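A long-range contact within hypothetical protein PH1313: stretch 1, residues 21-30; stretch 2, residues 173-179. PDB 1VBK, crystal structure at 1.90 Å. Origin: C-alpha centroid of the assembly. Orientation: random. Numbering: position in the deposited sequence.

Stretch 1 (21-30) WFEKILMNNI
Stretch 2 (173-179) GLPIGTE

A proline-centred turn packs against one side of a helix in this contact, which is mostly apolar and is fixed at one end by a single direct hydrogen bond from an asparagine side chain to a turn carbonyl. Residues 21-30 are helical throughout, with phi/psi near -65/-40 and i to i-4 backbone hydrogen bonds, as in Leu26 N to Phe22 O at 3.0 Å. The partner, 173-179, has no regular helix or strand, but Pro175 to Thr178 form a type II beta turn: Ile176 lies at -59/127, Gly177 at 108/-20, and Thr178 N donates to Pro175 O at 3.1 Å. Thr178 OG1, with chi1 at 58° (p), also donates to Pro175 O, at 2.7 Å, so both bonds close the turn on the same carbonyl.

The register follows from the nearest CA pairs. Phe22 CA is 6.5 Å from Thr178 CA, Leu26 CA 5.5 Å from Pro175 CA, and Asn29 CA 7.4 Å from Ile176 CA. Together the two stretches bury 355 Å², of which Pro175 contributes the largest share, 76 Å², followed by Phe22 and Ile25.

Pro175 points toward the helix, its ring in the C-gamma exo pucker. Phe22 starts sideways, but chi1 of 177° (t) and chi2 of -72° bring its ring to the proline: Pro175 CG stands 3.8 Å from the centroid of the six Phe22 ring carbons, 20° off the ring normal, a CH-pi contact over one face. Phe22 CE2 also reaches Pro175 CD at 3.3 Å. Near the ring plane, at the edge, Leu174 CD2 lies 4.0 Å from Phe22 CE2. Leu26 (t, p) adds its CB at 4.0 Å from Pro175 CG. The compact proline ring thus meets a flat aromatic face and an aliphatic side chain of the helix.

Ile25 points toward the turn with chi1 -65° (m) and chi2 174° (t). Both Ile25 methyl groups meet the Thr178 methyl, CD1 at 3.6 Å and CG2 at 3.8 Å from Thr178 CG2; Ile25 CG2 also lies 3.4 Å from Ile176 O and 4.2 Å from Pro175 CB. Gly177 suits its place because at its backbone angles a CB would jam against the carbonyl O of Ile176.

Asn29, buried and pointing toward the turn with chi1 -59° (m) and chi2 -16°, supplies the polar anchor. Its ND2 donates to Ile176 O at 3.0 Å, with an N-H...O angle of 165°, so the bond is nearly straight. Two waters reinforce it. Water 1 accepts from Asn29 ND2 and from Ile176 N, its O 3.0 Å from each; water 2 has its O 2.8 Å from both Asn29 OD1 and Ile176 O. Asn28 ND2 donates to Asn29 OD1 at 3.1 Å, giving the amide a further bond within the helix.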

# COMPACT_ATOMS: atom_id res chain seq x y z
N TRP A 21 -3.17 -15.84 -7.67
CA TRP A 21 -3.65 -14.46 -7.61
C TRP A 21 -3.33 -13.73 -8.90
O TRP A 21 -4.10 -12.88 -9.35
CB TRP A 21 -3.04 -13.74 -6.40
CG TRP A 21 -3.76 -14.09 -5.14
CD1 TRP A 21 -3.28 -14.83 -4.10
CD2 TRP A 21 -5.13 -13.80 -4.84
NE1 TRP A 21 -4.27 -15.02 -3.16
CE2 TRP A 21 -5.41 -14.40 -3.59
CE3 TRP A 21 -6.14 -13.09 -5.50
CZ2 TRP A 21 -6.67 -14.31 -2.99
CZ3 TRP A 21 -7.39 -13.01 -4.90
CH2 TRP A 21 -7.65 -13.62 -3.66
N PHE A 22 -2.19 -14.06 -9.50
CA PHE A 22 -1.79 -13.46 -10.77
C PHE A 22 -2.91 -13.72 -11.78
O PHE A 22 -3.36 -12.80 -12.47
CB PHE A 22 -0.47 -14.09 -11.24
CG PHE A 22 0.00 -13.59 -12.59
CD1 PHE A 22 -0.64 -13.96 -13.76
CD2 PHE A 22 1.12 -12.75 -12.67
CE1 PHE A 22 -0.19 -13.51 -15.01
CE2 PHE A 22 1.57 -12.30 -13.91
CZ PHE A 22 0.91 -12.68 -15.08
N GLU A 23 -3.37 -14.97 -11.85
CA GLU A 23 -4.42 -15.35 -12.79
C GLU A 23 -5.78 -14.71 -12.49
O GLU A 23 -6.48 -14.28 -13.40
CB GLU A 23 -4.54 -16.88 -12.83
CG GLU A 23 -3.25 -17.57 -13.28
CD GLU A 23 -3.30 -19.08 -13.22
OE1 GLU A 23 -3.82 -19.62 -12.21
OE2 GLU A 23 -2.82 -19.74 -14.16
N LYS A 24 -6.15 -14.64 -11.21
CA LYS A 24 -7.43 -14.04 -10.85
C LYS A 24 -7.47 -12.56 -11.20
O LYS A 24 -8.49 -12.05 -11.68
CB LYS A 24 -7.70 -14.22 -9.36
CG LYS A 24 -8.04 -15.66 -9.00
CD LYS A 24 -8.30 -15.82 -7.52
CE LYS A 24 -8.71 -17.25 -7.21
NZ LYS A 24 -8.94 -17.44 -5.76
N ILE A 25 -6.37 -11.86 -10.95
CA ILE A 25 -6.27 -10.43 -11.24
C ILE A 25 -6.29 -10.20 -12.75
O ILE A 25 -6.93 -9.27 -13.24
CB ILE A 25 -4.99 -9.84 -10.60
CG1 ILE A 25 -5.08 -9.93 -9.07
CG2 ILE A 25 -4.80 -8.41 -11.04
CD1 ILE A 25 -3.80 -9.51 -8.34
N LEU A 26 -5.60 -11.06 -13.49
CA LEU A 26 -5.58 -10.94 -14.95
C LEU A 26 -6.97 -11.19 -15.54
O LEU A 26 -7.40 -10.49 -16.45
CB LEU A 26 -4.56 -11.90 -15.55
CG LEU A 26 -4.45 -11.95 -17.09
CD1 LEU A 26 -4.26 -10.55 -17.66
CD2 LEU A 26 -3.27 -12.85 -17.47
N MET A 27 -7.68 -12.20 -15.02
CA MET A 27 -9.02 -12.47 -15.54
C MET A 27 -9.95 -11.31 -15.22
O MET A 27 -10.85 -11.00 -15.99
CB MET A 27 -9.60 -13.76 -14.93
CG MET A 27 -8.93 -15.02 -15.45
SD MET A 27 -9.82 -16.51 -15.00
CE MET A 27 -9.18 -16.76 -13.33
N ASN A 28 -9.72 -10.67 -14.07
CA ASN A 28 -10.53 -9.52 -13.66
C ASN A 28 -10.35 -8.39 -14.67
O ASN A 28 -11.32 -7.79 -15.11
CB ASN A 28 -10.08 -9.02 -12.28
CG ASN A 28 -10.77 -7.73 -11.88
OD1 ASN A 28 -11.93 -7.73 -11.47
ND2 ASN A 28 -10.07 -6.62 -12.03
N ASN A 29 -9.10 -8.12 -15.03
CA ASN A 29 -8.80 -7.06 -15.98
C ASN A 29 -9.33 -7.38 -17.38
O ASN A 29 -9.75 -6.49 -18.11
CB ASN A 29 -7.29 -6.82 -16.01
CG ASN A 29 -6.74 -6.43 -14.64
OD1 ASN A 29 -7.50 -6.05 -13.74
ND2 ASN A 29 -5.42 -6.51 -14.47
N ILE A 30 -9.32 -8.66 -17.74
CA ILE A 30 -9.82 -9.10 -19.04
C ILE A 30 -11.33 -8.87 -19.08
O ILE A 30 -11.87 -8.40 -20.08
CB ILE A 30 -9.47 -10.59 -19.28
CG1 ILE A 30 -7.97 -10.72 -19.57
CG2 ILE A 30 -10.32 -11.16 -20.42
CD1 ILE A 30 -7.46 -12.14 -19.64
N GLY A 173 4.68 -7.62 -19.73
CA GLY A 173 4.53 -6.88 -18.49
C GLY A 173 3.80 -7.70 -17.43
O GLY A 173 3.83 -8.93 -17.47
N LEU A 174 3.15 -7.02 -16.49
CA LEU A 174 2.43 -7.69 -15.41
C LEU A 174 1.01 -7.14 -15.31
O LEU A 174 0.77 -5.97 -15.61
CB LEU A 174 3.18 -7.51 -14.09
CG LEU A 174 4.61 -8.09 -14.06
CD1 LEU A 174 5.34 -7.62 -12.82
CD2 LEU A 174 4.55 -9.62 -14.10
N PRO A 175 0.05 -7.97 -14.88
CA PRO A 175 -1.33 -7.51 -14.76
C PRO A 175 -1.47 -6.30 -13.82
O PRO A 175 -0.88 -6.27 -12.75
CB PRO A 175 -2.07 -8.74 -14.23
CG PRO A 175 -1.22 -9.89 -14.70
CD PRO A 175 0.18 -9.38 -14.47
N ILE A 176 -2.26 -5.31 -14.24
CA ILE A 176 -2.48 -4.12 -13.42
C ILE A 176 -3.08 -4.56 -12.09
O ILE A 176 -4.09 -5.27 -12.06
CB ILE A 176 -3.44 -3.14 -14.12
CG1 ILE A 176 -2.76 -2.55 -15.37
CG2 ILE A 176 -3.85 -2.02 -13.16
CD1 ILE A 176 -3.58 -1.52 -16.10
N GLY A 177 -2.45 -4.15 -11.00
CA GLY A 177 -2.96 -4.52 -9.68
C GLY A 177 -2.12 -5.55 -8.95
O GLY A 177 -2.21 -5.66 -7.73
N THR A 178 -1.30 -6.30 -9.68
CA THR A 178 -0.46 -7.32 -9.05
C THR A 178 0.75 -6.73 -8.33
O THR A 178 1.36 -7.40 -7.50
CB THR A 178 0.05 -8.36 -10.08
OG1 THR A 178 0.78 -7.68 -11.11
CG2 THR A 178 -1.11 -9.12 -10.69
N GLU A 179 1.09 -5.49 -8.65
CA GLU A 179 2.25 -4.87 -8.01
C GLU A 179 1.93 -3.61 -7.21
O GLU A 179 2.77 -2.72 -7.09
CB GLU A 179 3.32 -4.56 -9.06
CG GLU A 179 3.93 -5.79 -9.74
CD GLU A 179 4.65 -6.72 -8.77
OE1 GLU A 179 5.38 -6.23 -7.87
OE2 GLU A 179 4.50 -7.96 -8.91
O HOH W 1 -3.62 -5.99 -16.79
O HOH W 2 -6.78 -5.21 -11.22